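Local coordinates for protein acyl-coenzyme A oxidase (Caenorhabditis elegans, PDB 5K3J) that catalyses the FAD-dependent desaturation of five-carbon ascaroside-CoA side chains, the first step of peroxisomal beta-oxidation in pheromone biosynthesis, and binds ATP as a dimer, at residues D57-Y61 and P62-R66; W134-R137 and A138-E142. All coordinates share one frame; numbering follows the deposited sequence.

Interaction 1. Residues D57-Y61 and P62-R66; sequences DIKPY and PFLTR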
ATOM      1  N   ASP A  57      25.706   0.513   7.180  1.00 31.37           N
ATOM      2  CA  ASP A  57      25.001   1.695   6.701  1.00 30.43           C
ATOM      3  C   ASP A  57      25.632   2.940   7.313  1.00 32.10           C
ATOM      4  O   ASP A  57      25.875   2.980   8.519  1.00 33.32           O
ATOM      5  CB  ASP A  57      23.514   1.623   7.052  1.00 28.47           C
ATOM      6  CG  ASP A  57      22.821   0.418   6.439  1.00 27.92           C
ATOM      7  OD1 ASP A  57      23.290  -0.075   5.395  1.00 26.06           O
ATOM      8  OD2 ASP A  57      21.798  -0.036   6.993  1.00 27.99           O
ATOM      9  N   ILE A  58      25.906   3.948   6.485  1.00 26.85           N
ATOM     10  CA  ILE A  58      26.585   5.161   6.943  1.00 27.68           C
ATOM     11  C   ILE A  58      25.799   5.795   8.096  1.00 28.56           C
ATOM     12  O   ILE A  58      26.381   6.355   9.024  1.00 28.01           O
ATOM     13  CB  ILE A  58      26.784   6.176   5.779  1.00 29.62           C
ATOM     14  CG1 ILE A  58      27.795   7.259   6.163  1.00 30.32           C
ATOM     15  CG2 ILE A  58      25.459   6.782   5.321  1.00 30.24           C
ATOM     16  CD1 ILE A  58      29.242   6.848   5.958  1.00 31.69           C
ATOM     17  N   LYS A  59      24.477   5.661   8.031  1.00 29.05           N
ATOM     18  CA  LYS A  59      23.569   6.029   9.106  1.00 29.10           C
ATOM     19  C   LYS A  59      22.218   5.409   8.777  1.00 27.28           C
ATOM     20  O   LYS A  59      22.025   4.947   7.652  1.00 26.48           O
ATOM     21  CB  LYS A  59      23.470   7.550   9.267  1.00 30.88           C
ATOM     22  CG  LYS A  59      23.173   8.340   8.010  1.00 33.34           C
ATOM     23  CD  LYS A  59      22.931   9.793   8.404  1.00 34.41           C
ATOM     24  CE  LYS A  59      23.204  10.782   7.286  1.00 38.24           C
ATOM     25  NZ  LYS A  59      22.940  12.172   7.756  1.00 39.37           N
ATOM     26  N   PRO A  60      21.295   5.358   9.757  1.00 19.77           N
ATOM     27  CA  PRO A  60      19.948   4.829   9.514  1.00 19.19           C
ATOM     28  C   PRO A  60      19.318   5.316   8.210  1.00 19.86           C
ATOM     29  O   PRO A  60      18.963   6.491   8.084  1.00 24.03           O
ATOM     30  CB  PRO A  60      19.160   5.342  10.719  1.00 18.68           C
ATOM     31  CG  PRO A  60      20.159   5.322  11.819  1.00 18.04           C
ATOM     32  CD  PRO A  60      21.502   5.641  11.192  1.00 18.40           C
ATOM     33  N   TYR A  61      19.182   4.394   7.259  1.00 25.94           N
ATOM     34  CA  TYR A  61      18.713   4.699   5.904  1.00 23.21           C
ATOM     35  C   TYR A  61      17.476   5.605   5.790  1.00 23.18           C
ATOM     36  O   TYR A  61      17.401   6.402   4.857  1.00 23.84           O
ATOM     37  CB  TYR A  61      18.440   3.393   5.139  1.00 21.44           C
ATOM     38  CG  TYR A  61      19.658   2.812   4.458  1.00 21.60           C
ATOM     39  CD1 TYR A  61      20.920   3.337   4.685  1.00 22.28           C
ATOM     40  CD2 TYR A  61      19.542   1.746   3.576  1.00 22.75           C
ATOM     41  CE1 TYR A  61      22.037   2.811   4.061  1.00 23.83           C
ATOM     42  CE2 TYR A  61      20.654   1.212   2.944  1.00 23.63           C
ATOM     43  CZ  TYR A  61      21.899   1.751   3.191  1.00 25.17           C
ATOM     44  OH  TYR A  61      23.005   1.224   2.565  1.00 32.03           O
ATOM     45  N   PRO A  62      16.494   5.475   6.702  1.00 17.90           N
ATOM     46  CA  PRO A  62      15.387   6.436   6.619  1.00 17.62           C
ATOM     47  C   PRO A  62      15.810   7.902   6.734  1.00 18.21           C
ATOM     48  O   PRO A  62      15.122   8.760   6.182  1.00 16.99           O
ATOM     49  CB  PRO A  62      14.509   6.044   7.803  1.00 17.90           C
ATOM     50  CG  PRO A  62      14.723   4.595   7.937  1.00 18.58           C
ATOM     51  CD  PRO A  62      16.169   4.360   7.611  1.00 18.67           C
ATOM     52  N   PHE A  63      16.919   8.185   7.415  1.00 23.38           N
ATOM     53  CA  PHE A  63      17.344   9.568   7.634  1.00 24.84           C
ATOM     54  C   PHE A  63      17.913  10.225   6.373  1.00 25.94           C
ATOM     55  O   PHE A  63      18.145  11.435   6.346  1.00 27.50           O
ATOM     56  CB  PHE A  63      18.396   9.645   8.747  1.00 26.92           C
ATOM     57  CG  PHE A  63      17.906   9.181  10.093  1.00 27.70           C
ATOM     58  CD1 PHE A  63      16.561   8.940  10.323  1.00 26.25           C
ATOM     59  CD2 PHE A  63      18.798   8.994  11.133  1.00 27.08           C
ATOM     60  CE1 PHE A  63      16.118   8.515  11.563  1.00 24.85           C
ATOM     61  CE2 PHE A  63      18.362   8.569  12.372  1.00 24.70           C
ATOM     62  CZ  PHE A  63      17.017   8.326  12.586  1.00 25.08           C
ATOM     63  N   LEU A  64      18.127   9.432   5.329  1.00 29.43           N
ATOM     64  CA  LEU A  64      18.849   9.898   4.147  1.00 27.82           C
ATOM     65  C   LEU A  64      17.962  10.600   3.127  1.00 27.97           C
ATOM     66  O   LEU A  64      16.857  10.142   2.824  1.00 29.26           O
ATOM     67  CB  LEU A  64      19.556   8.721   3.479  1.00 28.14           C
ATOM     68  CG  LEU A  64      20.685   8.102   4.296  1.00 27.36           C
ATOM     69  CD1 LEU A  64      21.120   6.785   3.668  1.00 26.74           C
ATOM     70  CD2 LEU A  64      21.846   9.079   4.391  1.00 27.60           C
ATOM     71  N   THR A  65      18.460  11.717   2.601  1.00 25.21           N
ATOM     72  CA  THR A  65      17.806  12.408   1.498  1.00 24.19           C
ATOM     73  C   THR A  65      17.941  11.560   0.245  1.00 24.36           C
ATOM     74  O   THR A  65      18.675  10.572   0.235  1.00 24.28           O
ATOM     75  CB  THR A  65      18.408  13.806   1.241  1.00 24.58           C
ATOM     76  OG1 THR A  65      19.664  13.678   0.563  1.00 23.90           O
ATOM     77  CG2 THR A  65      18.617  14.544   2.544  1.00 22.82           C
ATOM     78  N   ARG A  66      17.243  11.952  -0.814  1.00 28.11           N
ATOM     79  CA  ARG A  66      17.208  11.158  -2.036  1.00 28.46           C
ATOM     80  C   ARG A  66      18.586  11.097  -2.701  1.00 29.40           C
ATOM     81  O   ARG A  66      18.996  10.042  -3.189  1.00 29.83           O
ATOM     82  CB  ARG A  66      16.167  11.723  -3.004  1.00 28.30           C
ATOM     83  CG  ARG A  66      15.357  10.665  -3.733  1.00 29.16           C
ATOM     84  CD  ARG A  66      16.104  10.123  -4.934  1.00 30.12           C
ATOM     85  NE  ARG A  66      15.699  10.787  -6.168  1.00 37.03           N
ATOM     86  CZ  ARG A  66      15.922  10.300  -7.384  1.00 41.64           C
ATOM     87  NH1 ARG A  66      16.542   9.136  -7.534  1.00 42.78           N
ATOM     88  NH2 ARG A  66      15.517  10.970  -8.455  1.00 39.75           N
TER
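Pro60 O accepts the backbone N-H of Phe63 at 2.7 Å, and one residue further on Leu64 N reaches Tyr61 O at 3.2 Å, two successive i to i+3 bonds that wind the chain into a short 3-10 turn. The two bonds differ in approach: the donor Phe63 N is tilted 26° from the carbonyl plane of Pro60, whereas Leu64 N comes to its acceptor from well above the plane. Around this turn the side chains meet in two clusters. Pro60 places CB over one face of the Phe63 ring, offset toward its rim, in a CH-pi contact, CB lying 3.9 Å from the Phe63 ring centroid and 20° off the ring normal. Phe63 CG stands anti to the carbonyl carbon (chi1 -62°), beside its own backbone N, which turns the aromatic ring back toward the proline three residues earlier. The turn, spanning Tyr61 to Phe63, belongs to the loop that joins helix 36-49 to helix 66-82 in the N-terminal part of the acyl-CoA oxidase, and Thr65 is the N-cap of the second helix, its OG1 accepting from Glu68 N. In the other cluster Leu64 splits its two methyls between neighbours: CD1 meets Tyr61 CD1 at 3.6 Å, obliquely to the ring, while CD2 touches Lys59 CE at 3.6 Å. The Lys59 chain, extended beyond CG, crosses the leucine obliquely and touches CD2 with CG as well. Asp57 CG lies 3.4 Å above the plane of the Tyr61 ring, offset toward its rim, and the Asp57 carboxylate is engaged by salt bridges to Lys76 and Arg616. Trp633 of helix 626-636 meets the Phe63 ring at an angle, and Pro239 of the second subunit packs against the same phenylalanine.

Interaction 2. Residues W134-R137 and A138-E142; sequences WLER and ARRRE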
ATOM      1  N   TRP A 134      31.712  -8.446 -24.289  1.00 36.54           N
ATOM      2  CA  TRP A 134      31.066  -7.684 -23.221  1.00 32.04           C
ATOM      3  C   TRP A 134      30.738  -8.478 -21.953  1.00 31.83           C
ATOM      4  O   TRP A 134      30.921  -7.969 -20.846  1.00 30.92           O
ATOM      5  CB  TRP A 134      29.771  -7.044 -23.727  1.00 32.29           C
ATOM      6  CG  TRP A 134      29.953  -6.055 -24.836  1.00 30.84           C
ATOM      7  CD1 TRP A 134      30.730  -4.935 -24.820  1.00 30.74           C
ATOM      8  CD2 TRP A 134      29.313  -6.086 -26.113  1.00 30.95           C
ATOM      9  NE1 TRP A 134      30.629  -4.270 -26.020  1.00 30.37           N
ATOM     10  CE2 TRP A 134      29.765  -4.955 -26.833  1.00 31.89           C
ATOM     11  CE3 TRP A 134      28.412  -6.954 -26.734  1.00 34.66           C
ATOM     12  CZ2 TRP A 134      29.345  -4.680 -28.128  1.00 32.44           C
ATOM     13  CZ3 TRP A 134      27.994  -6.678 -28.020  1.00 35.17           C
ATOM     14  CH2 TRP A 134      28.463  -5.550 -28.704  1.00 35.56           C
ATOM     15  N   LEU A 135      30.244  -9.705 -22.105  1.00 29.25           N
ATOM     16  CA  LEU A 135      29.678 -10.440 -20.972  1.00 30.68           C
ATOM     17  C   LEU A 135      30.660 -10.639 -19.819  1.00 30.97           C
ATOM     18  O   LEU A 135      30.266 -10.597 -18.653  1.00 33.70           O
ATOM     19  CB  LEU A 135      29.136 -11.799 -21.431  1.00 32.58           C
ATOM     20  CG  LEU A 135      28.485 -12.660 -20.346  1.00 34.38           C
ATOM     21  CD1 LEU A 135      27.438 -11.874 -19.561  1.00 33.21           C
ATOM     22  CD2 LEU A 135      27.865 -13.906 -20.963  1.00 33.78           C
ATOM     23  N   GLU A 136      31.935 -10.845 -20.125  1.00 36.70           N
ATOM     24  CA  GLU A 136      32.906 -10.969 -19.048  1.00 37.97           C
ATOM     25  C   GLU A 136      33.291  -9.590 -18.531  1.00 33.58           C
ATOM     26  O   GLU A 136      33.643  -9.439 -17.367  1.00 36.66           O
ATOM     27  CB  GLU A 136      34.144 -11.748 -19.496  1.00 38.57           C
ATOM     28  CG  GLU A 136      35.000 -12.255 -18.334  1.00 43.77           C
ATOM     29  CD  GLU A 136      34.192 -12.964 -17.246  1.00 46.71           C
ATOM     30  OE1 GLU A 136      33.202 -13.658 -17.574  1.00 50.56           O
ATOM     31  OE2 GLU A 136      34.548 -12.824 -16.056  1.00 46.36           O
ATOM     32  N   ARG A 137      33.212  -8.582 -19.391  1.00 25.45           N
ATOM     33  CA  ARG A 137      33.450  -7.210 -18.952  1.00 27.52           C
ATOM     34  C   ARG A 137      32.375  -6.781 -17.959  1.00 29.62           C
ATOM     35  O   ARG A 137      32.653  -6.072 -16.991  1.00 30.23           O
ATOM     36  CB  ARG A 137      33.477  -6.248 -20.136  1.00 27.33           C
ATOM     37  CG  ARG A 137      34.706  -6.364 -21.015  1.00 24.76           C
ATOM     38  CD  ARG A 137      34.906  -5.076 -21.815  1.00 21.38           C
ATOM     39  NE  ARG A 137      35.311  -3.968 -20.954  1.00 17.81           N
ATOM     40  CZ  ARG A 137      35.231  -2.684 -21.300  1.00 18.55           C
ATOM     41  NH1 ARG A 137      34.744  -2.341 -22.491  1.00 17.98           N
ATOM     42  NH2 ARG A 137      35.631  -1.739 -20.454  1.00 17.65           N
ATOM     43  N   ALA A 138      31.145  -7.211 -18.218  1.00 34.70           N
ATOM     44  CA  ALA A 138      30.026  -6.946 -17.325  1.00 33.62           C
ATOM     45  C   ALA A 138      30.233  -7.623 -15.970  1.00 29.50           C
ATOM     46  O   ALA A 138      30.054  -7.001 -14.922  1.00 28.02           O
ATOM     47  CB  ALA A 138      28.727  -7.418 -17.956  1.00 32.97           C
ATOM     48  N   ARG A 139      30.622  -8.895 -15.998  1.00 31.45           N
ATOM     49  CA  ARG A 139      30.762  -9.689 -14.780  1.00 33.11           C
ATOM     50  C   ARG A 139      31.887  -9.189 -13.875  1.00 30.13           C
ATOM     51  O   ARG A 139      31.819  -9.331 -12.652  1.00 32.16           O
ATOM     52  CB  ARG A 139      30.993 -11.161 -15.134  1.00 37.11           C
ATOM     53  CG  ARG A 139      29.707 -11.939 -15.424  1.00 42.43           C
ATOM     54  CD  ARG A 139      29.969 -13.250 -16.178  1.00 46.68           C
ATOM     55  NE  ARG A 139      29.015 -14.291 -15.795  1.00 52.57           N
ATOM     56  CZ  ARG A 139      28.754 -15.382 -16.514  1.00 58.43           C
ATOM     57  NH1 ARG A 139      29.364 -15.585 -17.677  1.00 54.62           N
ATOM     58  NH2 ARG A 139      27.874 -16.273 -16.074  1.00 63.47           N
ATOM     59  N   ARG A 140      32.918  -8.605 -14.478  1.00 30.33           N
ATOM     60  CA  ARG A 140      34.031  -8.040 -13.721  1.00 29.18           C
ATOM     61  C   ARG A 140      33.714  -6.601 -13.329  1.00 26.51           C
ATOM     62  O   ARG A 140      34.556  -5.887 -12.786  1.00 26.95           O
ATOM     63  CB  ARG A 140      35.320  -8.091 -14.542  1.00 31.07           C
ATOM     64  CG  ARG A 140      35.466  -9.343 -15.391  1.00 34.46           C
ATOM     65  CD  ARG A 140      36.725  -9.291 -16.242  1.00 35.80           C
ATOM     66  NE  ARG A 140      37.900  -9.751 -15.509  1.00 36.40           N
ATOM     67  CZ  ARG A 140      38.939  -8.981 -15.205  1.00 35.12           C
ATOM     68  NH1 ARG A 140      38.952  -7.707 -15.571  1.00 33.75           N
ATOM     69  NH2 ARG A 140      39.967  -9.484 -14.535  1.00 37.43           N
ATOM     70  N   ARG A 141      32.483  -6.194 -13.615  1.00 25.08           N
ATOM     71  CA  ARG A 141      31.998  -4.851 -13.323  1.00 25.17           C
ATOM     72  C   ARG A 141      32.967  -3.797 -13.850  1.00 25.77           C
ATOM     73  O   ARG A 141      33.214  -2.779 -13.201  1.00 24.47           O
ATOM     74  CB  ARG A 141      31.744  -4.684 -11.819  1.00 23.36           C
ATOM     75  CG  ARG A 141      30.566  -5.521 -11.345  1.00 23.12           C
ATOM     76  CD  ARG A 141      30.268  -5.354  -9.860  1.00 21.76           C
ATOM     77  NE  ARG A 141      28.964  -5.921  -9.527  1.00 20.76           N
ATOM     78  CZ  ARG A 141      28.465  -5.993  -8.295  1.00 20.72           C
ATOM     79  NH1 ARG A 141      29.164  -5.543  -7.256  1.00 22.24           N
ATOM     80  NH2 ARG A 141      27.265  -6.522  -8.095  1.00 20.14           N
ATOM     81  N   GLU A 142      33.518  -4.067 -15.033  1.00 36.31           N
ATOM     82  CA  GLU A 142      34.294  -3.080 -15.774  1.00 37.82           C
ATOM     83  C   GLU A 142      33.363  -2.008 -16.308  1.00 36.84           C
ATOM     84  O   GLU A 142      33.741  -0.841 -16.435  1.00 40.97           O
ATOM     85  CB  GLU A 142      35.048  -3.716 -16.943  1.00 37.55           C
ATOM     86  CG  GLU A 142      36.190  -4.641 -16.569  1.00 34.77           C
ATOM     87  CD  GLU A 142      37.024  -5.032 -17.774  1.00 33.34           C
ATOM     88  OE1 GLU A 142      37.188  -4.182 -18.674  1.00 32.89           O
ATOM     89  OE2 GLU A 142      37.501  -6.188 -17.831  1.00 33.89           O
TER
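Arg137 and Glu142 meet through both backbone and side chain where helix 128-139 ends. Among the backbone bonds, Ala138 N donates to Trp134 O at 2.7 Å and Arg139 N to Leu135 O at 3.2 Å, both with the i to i+4 spacing of an alpha helix. The pattern then changes to a Schellman motif: Glu142 N reaches back five residues to Arg137 O at 2.9 Å, and Arg141 N bonds to Ala138 O at 2.9 Å. Arg141, at positive phi (50°), is the C-prime residue that makes this reversal possible.

Charge pairing follows the same turn. Arg137 NE donates to Glu142 OE1 at 3.0 Å, with NH2 adding a weak bond to that oxygen, which NE meets from above the carboxylate plane. The guanidinium and carboxylate planes are 55° apart, so the pair is not a flat bidentate one. Arg137 is bent at chi3 (70°), and this bend brings NE to the glutamate. Arg137 NH2 also forms a salt bridge with Glu223. The other carboxylate oxygen, Glu142 OE2, takes Arg140 NH1 at 3.1 Å on its anti side, though well out of the carboxylate plane, completing a three-residue network; Arg140 NH2 bonds to Ala662 O of the second subunit. An alanine in place of Arg137 would probably leave Glu142 OE1 and the Glu223 carboxylate without this charged mate.

Van der Waals contact is slighter: the Leu135 methyl CD2 lies 4.0 Å from Arg139 NH1, oblique to the guanidinium.

In the fold, Arg141 bonds to Thr81 of helix 66-82 and forms a salt bridge with Asp115 of helix 112-125. Leu135 packs on Ile119 and Leu122 of that second helix, Ala138 also touches Ile119, and His114 there bonds to Ala138 O.

How the interactions relate
Interaction 1 closes before interaction 2 opens along the chain, and both fall in the N-terminal part of the acyl-CoA oxidase. Their centres lie 30 Å apart and their nearest atoms about 13 Å, so they do not touch. Helix 66-82 relates them: interaction 1 leads into its start, while near its end Thr81 bonds to Arg141 of interaction 2. One contact thus shapes the entry to a helix and the other the exit from helix 128-139. Each also reaches the second subunit at a different place, residues 62-66 at Pro239, Thr65 and Leu639 of the second subunit, and residues 137-142 at Lys660, Ala662 and Ala663 of that subunit, placing both at the homodimer interface.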